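Local coordinates for protein ATP-dependent RNA helicase HrpB (Escherichia coli, PDB 6EUD) that hydrolyses ATP to ADP and phosphate as a DExH-box NTPase with single-stranded RNA binding and RNA helicase activity, at residues A[290-302]-A[310-323]. Sequence-based numbering, arbitrary orientation.
Sequences VVDCAQERVARFD and LITQRVSQASMTQR
Strand 295-302 pairs antiparallel with strand 310-314, Glu296 facing Gln313 and Val298 facing Ile311 as hydrogen-bonded pairs; beyond the last bridge, Val315 N donates a hydrogen bond to Ala294 O before helix 317-323. That helix brings Arg323 back to the loop that interrupts the first strand. Its guanidinium meets Asp292 edge-on: NH1 donates to the syn side of OD1 at 2.7 Å, although the two planes stand 75° apart. Ala294 N reaches the same oxygen from the opposite face of the carboxylate, closing an Asx turn, while OD2 bonds His337. Extended from CG to NE, Arg323 also places NH1 2.9 Å from a water that donates to Gln295 O; its NE pairs with Glu279, and Val315 CG1 lies over one guanidinium face. An alanine in place of Asp292 would probably leave Arg323 NH1 without its carboxylate mate and the turn at Ala294 without its side-chain acceptor.

Farther along the hairpin, Thr312 OG1 sits near the edge of the Arg297 guanidinium, 3.1 Å from NH2 in a bent bond, while NH1 turns to Glu227. On the other face, Val298 CG2 packs against Ile311 CG1 (3.7 Å) and the Gln313 amide. Ile311 CD1 lies centrally over the Arg300 guanidinium, 3.4 Å above its plane: chi1 of 75° puts CG1 between the backbone N and the carbonyl carbon, and the extended chi2 carries CD1 there.

The Asp292-Arg323 salt bridge joins the core strand to helix 317-325, while the 295-299/310-314 ladder forms the hairpin leading into motif VI of the second RecA-like helicase domain.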
ATOM      1  N   VAL A 290      20.018  26.869  -8.139  1.00 25.50           N
ATOM      2  CA  VAL A 290      18.930  25.922  -8.242  1.00 23.82           C
ATOM      3  C   VAL A 290      17.586  26.576  -7.839  1.00 30.58           C
ATOM      4  O   VAL A 290      17.493  27.375  -6.893  1.00 26.10           O
ATOM      5  CB  VAL A 290      19.221  24.667  -7.382  1.00 27.55           C
ATOM      6  CG1 VAL A 290      17.954  23.884  -7.065  1.00 23.32           C
ATOM      7  CG2 VAL A 290      20.275  23.772  -8.074  1.00 24.94           C
ATOM      8  N   VAL A 291      16.543  26.255  -8.592  1.00 30.06           N
ATOM      9  CA  VAL A 291      15.203  26.586  -8.161  1.00 26.72           C
ATOM     10  C   VAL A 291      14.443  25.286  -8.052  1.00 27.47           C
ATOM     11  O   VAL A 291      14.305  24.542  -9.013  1.00 30.69           O
ATOM     12  CB  VAL A 291      14.476  27.580  -9.115  1.00 27.07           C
ATOM     13  CG1 VAL A 291      13.041  27.816  -8.636  1.00 25.40           C
ATOM     14  CG2 VAL A 291      15.250  28.909  -9.203  1.00 23.08           C
ATOM     15  N   ASP A 292      13.956  25.028  -6.848  1.00 27.53           N
ATOM     16  CA  ASP A 292      13.322  23.774  -6.496  1.00 28.31           C
ATOM     17  C   ASP A 292      11.841  24.002  -6.144  1.00 31.66           C
ATOM     18  O   ASP A 292      11.511  24.637  -5.110  1.00 29.51           O
ATOM     19  CB  ASP A 292      14.082  23.123  -5.326  1.00 26.84           C
ATOM     20  CG  ASP A 292      13.356  21.916  -4.752  1.00 31.32           C
ATOM     21  OD1 ASP A 292      12.669  21.200  -5.516  1.00 35.88           O
ATOM     22  OD2 ASP A 292      13.471  21.688  -3.530  1.00 28.91           O
ATOM     23  N   CYS A 293      10.950  23.508  -7.004  1.00 28.61           N
ATOM     24  CA  CYS A 293       9.510  23.672  -6.768  1.00 35.47           C
ATOM     25  C   CYS A 293       9.052  22.858  -5.548  1.00 33.40           C
ATOM     26  O   CYS A 293       7.952  23.054  -5.053  1.00 35.18           O
ATOM     27  CB  CYS A 293       8.691  23.262  -8.011  1.00 38.39           C
ATOM     28  SG  CYS A 293       8.540  21.489  -8.315  1.00 75.45           S
ATOM     29  N   ALA A 294       9.907  21.936  -5.103  1.00 34.86           N
ATOM     30  CA  ALA A 294       9.678  21.051  -3.947  1.00 36.58           C
ATOM     31  C   ALA A 294       8.479  20.121  -4.094  1.00 40.96           C
ATOM     32  O   ALA A 294       7.928  19.673  -3.089  1.00 43.28           O
ATOM     33  CB  ALA A 294       9.539  21.866  -2.663  1.00 29.85           C
ATOM     34  N   GLN A 295       8.096  19.812  -5.333  1.00 42.90           N
ATOM     35  CA  GLN A 295       6.966  18.921  -5.596  1.00 45.59           C
ATOM     36  C   GLN A 295       7.315  17.797  -6.553  1.00 49.97           C
ATOM     37  O   GLN A 295       7.774  18.043  -7.659  1.00 54.36           O
ATOM     38  CB  GLN A 295       5.782  19.721  -6.119  1.00 45.80           C
ATOM     39  CG  GLN A 295       5.145  20.486  -4.990  1.00 56.04           C
ATOM     40  CD  GLN A 295       3.985  21.321  -5.408  1.00 61.67           C
ATOM     41  OE1 GLN A 295       3.612  21.343  -6.585  1.00 62.76           O
ATOM     42  NE2 GLN A 295       3.393  22.029  -4.444  1.00 62.64           N
ATOM     43  N   GLU A 296       7.112  16.567  -6.087  1.00 49.21           N
ATOM     44  CA  GLU A 296       7.390  15.346  -6.833  1.00 46.98           C
ATOM     45  C   GLU A 296       6.111  14.783  -7.439  1.00 44.69           C
ATOM     46  O   GLU A 296       5.005  15.040  -6.949  1.00 41.37           O
ATOM     47  CB  GLU A 296       8.005  14.281  -5.916  1.00 53.69           C
ATOM     48  CG  GLU A 296       9.504  14.062  -6.046  1.00 65.62           C
ATOM     49  CD  GLU A 296      10.058  13.200  -4.917  1.00 74.45           C
ATOM     50  OE1 GLU A 296       9.252  12.742  -4.074  1.00 73.70           O
ATOM     51  OE2 GLU A 296      11.296  12.998  -4.856  1.00 83.80           O
ATOM     52  N   ARG A 297       6.266  13.970  -8.479  1.00 42.61           N
ATOM     53  CA  ARG A 297       5.157  13.173  -8.974  1.00 40.66           C
ATOM     54  C   ARG A 297       5.441  11.685  -8.740  1.00 43.92           C
ATOM     55  O   ARG A 297       6.367  11.131  -9.338  1.00 49.21           O
ATOM     56  CB  ARG A 297       4.919  13.465 -10.453  1.00 41.32           C
ATOM     57  CG  ARG A 297       3.823  12.652 -11.091  1.00 44.04           C
ATOM     58  CD  ARG A 297       3.231  13.409 -12.279  1.00 48.05           C
ATOM     59  NE  ARG A 297       2.576  14.650 -11.848  1.00 45.11           N
ATOM     60  CZ  ARG A 297       2.753  15.833 -12.430  1.00 39.38           C
ATOM     61  NH1 ARG A 297       3.564  15.944 -13.474  1.00 31.78           N
ATOM     62  NH2 ARG A 297       2.118  16.907 -11.966  1.00 40.05           N
ATOM     63  N   VAL A 298       4.657  11.042  -7.873  1.00 42.47           N
ATOM     64  CA  VAL A 298       4.874   9.622  -7.572  1.00 46.77           C
ATOM     65  C   VAL A 298       3.645   8.739  -7.804  1.00 45.75           C
ATOM     66  O   VAL A 298       2.499   9.188  -7.696  1.00 42.43           O
ATOM     67  CB  VAL A 298       5.346   9.402  -6.095  1.00 41.88           C
ATOM     68  CG1 VAL A 298       6.744   9.947  -5.894  1.00 43.46           C
ATOM     69  CG2 VAL A 298       4.376  10.037  -5.106  1.00 38.78           C
ATOM     70  N   ALA A 299       3.918   7.474  -8.119  1.00 45.11           N
ATOM     71  CA  ALA A 299       2.904   6.430  -8.256  1.00 40.15           C
ATOM     72  C   ALA A 299       2.364   6.033  -6.897  1.00 45.11           C
ATOM     73  O   ALA A 299       3.127   5.755  -5.983  1.00 52.30           O
ATOM     74  CB  ALA A 299       3.485   5.222  -8.959  1.00 36.32           C
ATOM     75  N   ARG A 300       1.046   6.023  -6.755  1.00 45.93           N
ATOM     76  CA  ARG A 300       0.443   5.634  -5.496  1.00 48.15           C
ATOM     77  C   ARG A 300      -0.624   4.544  -5.685  1.00 50.81           C
ATOM     78  O   ARG A 300      -1.596   4.716  -6.441  1.00 51.44           O
ATOM     79  CB  ARG A 300      -0.160   6.848  -4.792  1.00 49.65           C
ATOM     80  CG  ARG A 300      -1.035   6.486  -3.616  1.00 61.42           C
ATOM     81  CD  ARG A 300      -1.017   7.578  -2.567  1.00 74.11           C
ATOM     82  NE  ARG A 300       0.321   7.777  -2.017  1.00 79.93           N
ATOM     83  CZ  ARG A 300       0.620   8.694  -1.104  1.00 84.90           C
ATOM     84  NH1 ARG A 300      -0.322   9.504  -0.642  1.00 85.36           N
ATOM     85  NH2 ARG A 300       1.865   8.805  -0.660  1.00 92.09           N
ATOM     86  N   PHE A 301      -0.427   3.422  -4.995  1.00 47.52           N
ATOM     87  CA  PHE A 301      -1.400   2.347  -5.008  1.00 42.79           C
ATOM     88  C   PHE A 301      -2.532   2.665  -4.050  1.00 43.47           C
ATOM     89  O   PHE A 301      -2.287   3.044  -2.904  1.00 45.09           O
ATOM     90  CB  PHE A 301      -0.744   1.020  -4.640  1.00 35.98           C
ATOM     91  CG  PHE A 301      -1.713  -0.113  -4.490  1.00 39.02           C
ATOM     92  CD1 PHE A 301      -2.353  -0.649  -5.600  1.00 39.79           C
ATOM     93  CD2 PHE A 301      -1.984  -0.651  -3.247  1.00 42.45           C
ATOM     94  CE1 PHE A 301      -3.248  -1.699  -5.473  1.00 38.03           C
ATOM     95  CE2 PHE A 301      -2.886  -1.704  -3.118  1.00 44.41           C
ATOM     96  CZ  PHE A 301      -3.510  -2.230  -4.239  1.00 38.47           C
ATOM     97  N   ASP A 302      -3.762   2.510  -4.537  1.00 42.54           N
ATOM     98  CA  ASP A 302      -4.979   2.670  -3.741  1.00 43.27           C
ATOM     99  C   ASP A 302      -5.632   1.314  -3.483  1.00 44.87           C
ATOM    100  O   ASP A 302      -6.283   0.764  -4.366  1.00 46.84           O
ATOM    101  CB  ASP A 302      -5.958   3.605  -4.468  1.00 44.74           C
ATOM    102  CG  ASP A 302      -7.202   3.940  -3.641  1.00 48.60           C
ATOM    103  OD1 ASP A 302      -7.402   3.352  -2.550  1.00 43.06           O
ATOM    104  OD2 ASP A 302      -7.999   4.792  -4.108  1.00 54.00           O
ATOM    105  N   LEU A 310      -0.811   8.470 -10.436  1.00 51.30           N
ATOM    106  CA  LEU A 310       0.250   9.454 -10.267  1.00 49.62           C
ATOM    107  C   LEU A 310      -0.270  10.595  -9.418  1.00 50.23           C
ATOM    108  O   LEU A 310      -1.165  11.313  -9.844  1.00 48.55           O
ATOM    109  CB  LEU A 310       0.738   9.996 -11.606  1.00 46.43           C
ATOM    110  CG  LEU A 310       1.644   9.056 -12.384  1.00 54.66           C
ATOM    111  CD1 LEU A 310       2.215   9.756 -13.608  1.00 58.83           C
ATOM    112  CD2 LEU A 310       2.757   8.525 -11.493  1.00 58.24           C
ATOM    113  N   ILE A 311       0.267  10.745  -8.210  1.00 52.90           N
ATOM    114  CA  ILE A 311      -0.016  11.930  -7.404  1.00 47.71           C
ATOM    115  C   ILE A 311       1.190  12.886  -7.361  1.00 43.84           C
ATOM    116  O   ILE A 311       2.331  12.523  -7.678  1.00 40.79           O
ATOM    117  CB  ILE A 311      -0.423  11.569  -5.968  1.00 47.85           C
ATOM    118  CG1 ILE A 311       0.790  11.128  -5.147  1.00 51.05           C
ATOM    119  CG2 ILE A 311      -1.490  10.500  -5.975  1.00 50.50           C
ATOM    120  CD1 ILE A 311       0.509  11.041  -3.652  1.00 48.52           C
ATOM    121  N   THR A 312       0.907  14.128  -7.006  1.00 43.53           N
ATOM    122  CA  THR A 312       1.944  15.106  -6.792  1.00 45.32           C
ATOM    123  C   THR A 312       1.998  15.352  -5.300  1.00 39.79           C
ATOM    124  O   THR A 312       0.956  15.447  -4.643  1.00 39.05           O
ATOM    125  CB  THR A 312       1.678  16.410  -7.566  1.00 51.84           C
ATOM    126  OG1 THR A 312       1.701  16.122  -8.972  1.00 54.50           O
ATOM    127  CG2 THR A 312       2.750  17.442  -7.262  1.00 50.08           C
ATOM    128  N   GLN A 313       3.210  15.405  -4.764  1.00 34.12           N
ATOM    129  CA  GLN A 313       3.394  15.609  -3.331  1.00 38.30           C
ATOM    130  C   GLN A 313       4.685  16.361  -3.010  1.00 34.02           C
ATOM    131  O   GLN A 313       5.581  16.476  -3.860  1.00 27.70           O
ATOM    132  CB  GLN A 313       3.387  14.270  -2.603  1.00 40.33           C
ATOM    133  CG  GLN A 313       4.525  13.358  -3.007  1.00 46.57           C
ATOM    134  CD  GLN A 313       4.576  12.098  -2.174  1.00 52.90           C
ATOM    135  OE1 GLN A 313       3.592  11.721  -1.535  1.00 62.37           O
ATOM    136  NE2 GLN A 313       5.727  11.444  -2.166  1.00 54.58           N
ATOM    137  N   ARG A 314       4.764  16.860  -1.779  1.00 32.06           N
ATOM    138  CA  ARG A 314       5.956  17.547  -1.288  1.00 30.91           C
ATOM    139  C   ARG A 314       7.131  16.619  -1.271  1.00 26.39           C
ATOM    140  O   ARG A 314       7.020  15.447  -0.913  1.00 28.53           O
ATOM    141  CB  ARG A 314       5.733  18.113   0.115  1.00 35.52           C
ATOM    142  CG  ARG A 314       4.945  19.392   0.099  1.00 40.45           C
ATOM    143  CD  ARG A 314       5.702  20.516  -0.593  1.00 43.79           C
ATOM    144  NE  ARG A 314       4.813  21.629  -0.887  1.00 52.45           N
ATOM    145  CZ  ARG A 314       4.435  22.536   0.004  1.00 59.37           C
ATOM    146  NH1 ARG A 314       4.889  22.470   1.247  1.00 62.71           N
ATOM    147  NH2 ARG A 314       3.610  23.516  -0.353  1.00 64.94           N
ATOM    148  N   VAL A 315       8.257  17.165  -1.680  1.00 28.20           N
ATOM    149  CA  VAL A 315       9.531  16.471  -1.705  1.00 27.70           C
ATOM    150  C   VAL A 315      10.069  16.406  -0.265  1.00 32.29           C
ATOM    151  O   VAL A 315       9.743  17.258   0.562  1.00 33.79           O
ATOM    152  CB  VAL A 315      10.472  17.216  -2.689  1.00 46.11           C
ATOM    153  CG1 VAL A 315      11.906  16.817  -2.544  1.00 49.99           C
ATOM    154  CG2 VAL A 315       9.985  17.010  -4.129  1.00 43.32           C
ATOM    155  N   SER A 316      10.846  15.382   0.061  1.00 31.13           N
ATOM    156  CA  SER A 316      11.383  15.270   1.413  1.00 33.96           C
ATOM    157  C   SER A 316      12.548  16.232   1.671  1.00 31.66           C
ATOM    158  O   SER A 316      13.118  16.783   0.736  1.00 30.40           O
ATOM    159  CB  SER A 316      11.836  13.839   1.679  1.00 36.89           C
ATOM    160  OG  SER A 316      13.040  13.561   0.982  1.00 36.35           O
ATOM    161  N   GLN A 317      12.895  16.416   2.943  1.00 24.44           N
ATOM    162  CA  GLN A 317      14.046  17.222   3.297  1.00 30.91           C
ATOM    163  C   GLN A 317      15.330  16.674   2.674  1.00 34.08           C
ATOM    164  O   GLN A 317      16.163  17.447   2.178  1.00 31.11           O
ATOM    165  CB  GLN A 317      14.204  17.317   4.815  1.00 27.59           C
ATOM    166  CG  GLN A 317      12.983  17.905   5.515  1.00 34.95           C
ATOM    167  CD  GLN A 317      13.249  18.270   6.975  1.00 42.62           C
ATOM    168  OE1 GLN A 317      14.345  18.693   7.318  1.00 51.93           O
ATOM    169  NE2 GLN A 317      12.249  18.096   7.834  1.00 39.31           N
ATOM    170  N   ALA A 318      15.504  15.356   2.695  1.00 34.04           N
ATOM    171  CA  ALA A 318      16.721  14.782   2.120  1.00 32.90           C
ATOM    172  C   ALA A 318      16.834  15.107   0.622  1.00 32.05           C
ATOM    173  O   ALA A 318      17.906  15.472   0.143  1.00 33.15           O
ATOM    174  CB  ALA A 318      16.780  13.268   2.356  1.00 31.13           C
ATOM    175  N   SER A 319      15.739  15.028  -0.121  1.00 31.17           N
ATOM    176  CA  SER A 319      15.864  15.341  -1.543  1.00 35.51           C
ATOM    177  C   SER A 319      15.879  16.844  -1.813  1.00 33.71           C
ATOM    178  O   SER A 319      16.490  17.289  -2.782  1.00 34.74           O
ATOM    179  CB  SER A 319      14.770  14.659  -2.362  1.00 38.54           C
ATOM    180  OG  SER A 319      13.606  14.480  -1.613  1.00 47.80           O
ATOM    181  N   MET A 320      15.244  17.638  -0.964  1.00 30.32           N
ATOM    182  CA  MET A 320      15.400  19.081  -1.110  1.00 29.05           C
ATOM    183  C   MET A 320      16.872  19.461  -0.921  1.00 30.35           C
ATOM    184  O   MET A 320      17.424  20.314  -1.639  1.00 33.36           O
ATOM    185  CB  MET A 320      14.515  19.822  -0.120  1.00 28.09           C
ATOM    186  CG  MET A 320      13.058  20.005  -0.612  1.00 22.68           C
ATOM    187  SD  MET A 320      12.105  21.155   0.402  1.00 28.81           S
ATOM    188  CE  MET A 320      12.035  20.230   1.937  1.00 27.24           C
ATOM    189  N   THR A 321      17.518  18.788   0.019  1.00 28.88           N
ATOM    190  CA  THR A 321      18.935  19.008   0.285  1.00 30.47           C
ATOM    191  C   THR A 321      19.793  18.463  -0.859  1.00 31.58           C
ATOM    192  O   THR A 321      20.758  19.099  -1.281  1.00 33.96           O
ATOM    193  CB  THR A 321      19.348  18.374   1.625  1.00 33.68           C
ATOM    194  OG1 THR A 321      18.707  19.096   2.684  1.00 35.55           O
ATOM    195  CG2 THR A 321      20.832  18.450   1.825  1.00 26.13           C
ATOM    196  N   GLN A 322      19.429  17.299  -1.382  1.00 31.70           N
ATOM    197  CA  GLN A 322      20.149  16.759  -2.529  1.00 32.50           C
ATOM    198  C   GLN A 322      20.004  17.712  -3.736  1.00 32.56           C
ATOM    199  O   GLN A 322      20.974  17.967  -4.449  1.00 33.94           O
ATOM    200  CB  GLN A 322      19.657  15.360  -2.862  1.00 30.41           C
ATOM    201  CG  GLN A 322      20.323  14.711  -4.047  1.00 40.98           C
ATOM    202  CD  GLN A 322      21.760  14.283  -3.784  1.00 50.36           C
ATOM    203  OE1 GLN A 322      22.149  14.040  -2.638  1.00 56.84           O
ATOM    204  NE2 GLN A 322      22.554  14.177  -4.853  1.00 49.21           N
ATOM    205  N   ARG A 323      18.810  18.276  -3.919  1.00 29.59           N
ATOM    206  CA  ARG A 323      18.558  19.225  -4.999  1.00 28.87           C
ATOM    207  C   ARG A 323      19.360  20.507  -4.831  1.00 28.31           C
ATOM    208  O   ARG A 323      19.883  21.042  -5.797  1.00 32.74           O
ATOM    209  CB  ARG A 323      17.078  19.575  -5.078  1.00 29.42           C
ATOM    210  CG  ARG A 323      16.249  18.490  -5.657  1.00 32.83           C
ATOM    211  CD  ARG A 323      14.757  18.799  -5.605  1.00 32.41           C
ATOM    212  NE  ARG A 323      14.029  17.646  -6.126  1.00 33.25           N
ATOM    213  CZ  ARG A 323      12.763  17.660  -6.518  1.00 34.75           C
ATOM    214  NH1 ARG A 323      12.053  18.775  -6.454  1.00 31.46           N
ATOM    215  NH2 ARG A 323      12.211  16.550  -6.985  1.00 37.46           N
TER
HETATM  216  O   HOH W   1      10.045  18.819  -8.607  1.00 46.56           O
HETATM  217  O   HOH W   2      11.088  13.015  -1.546  1.00 29.76           O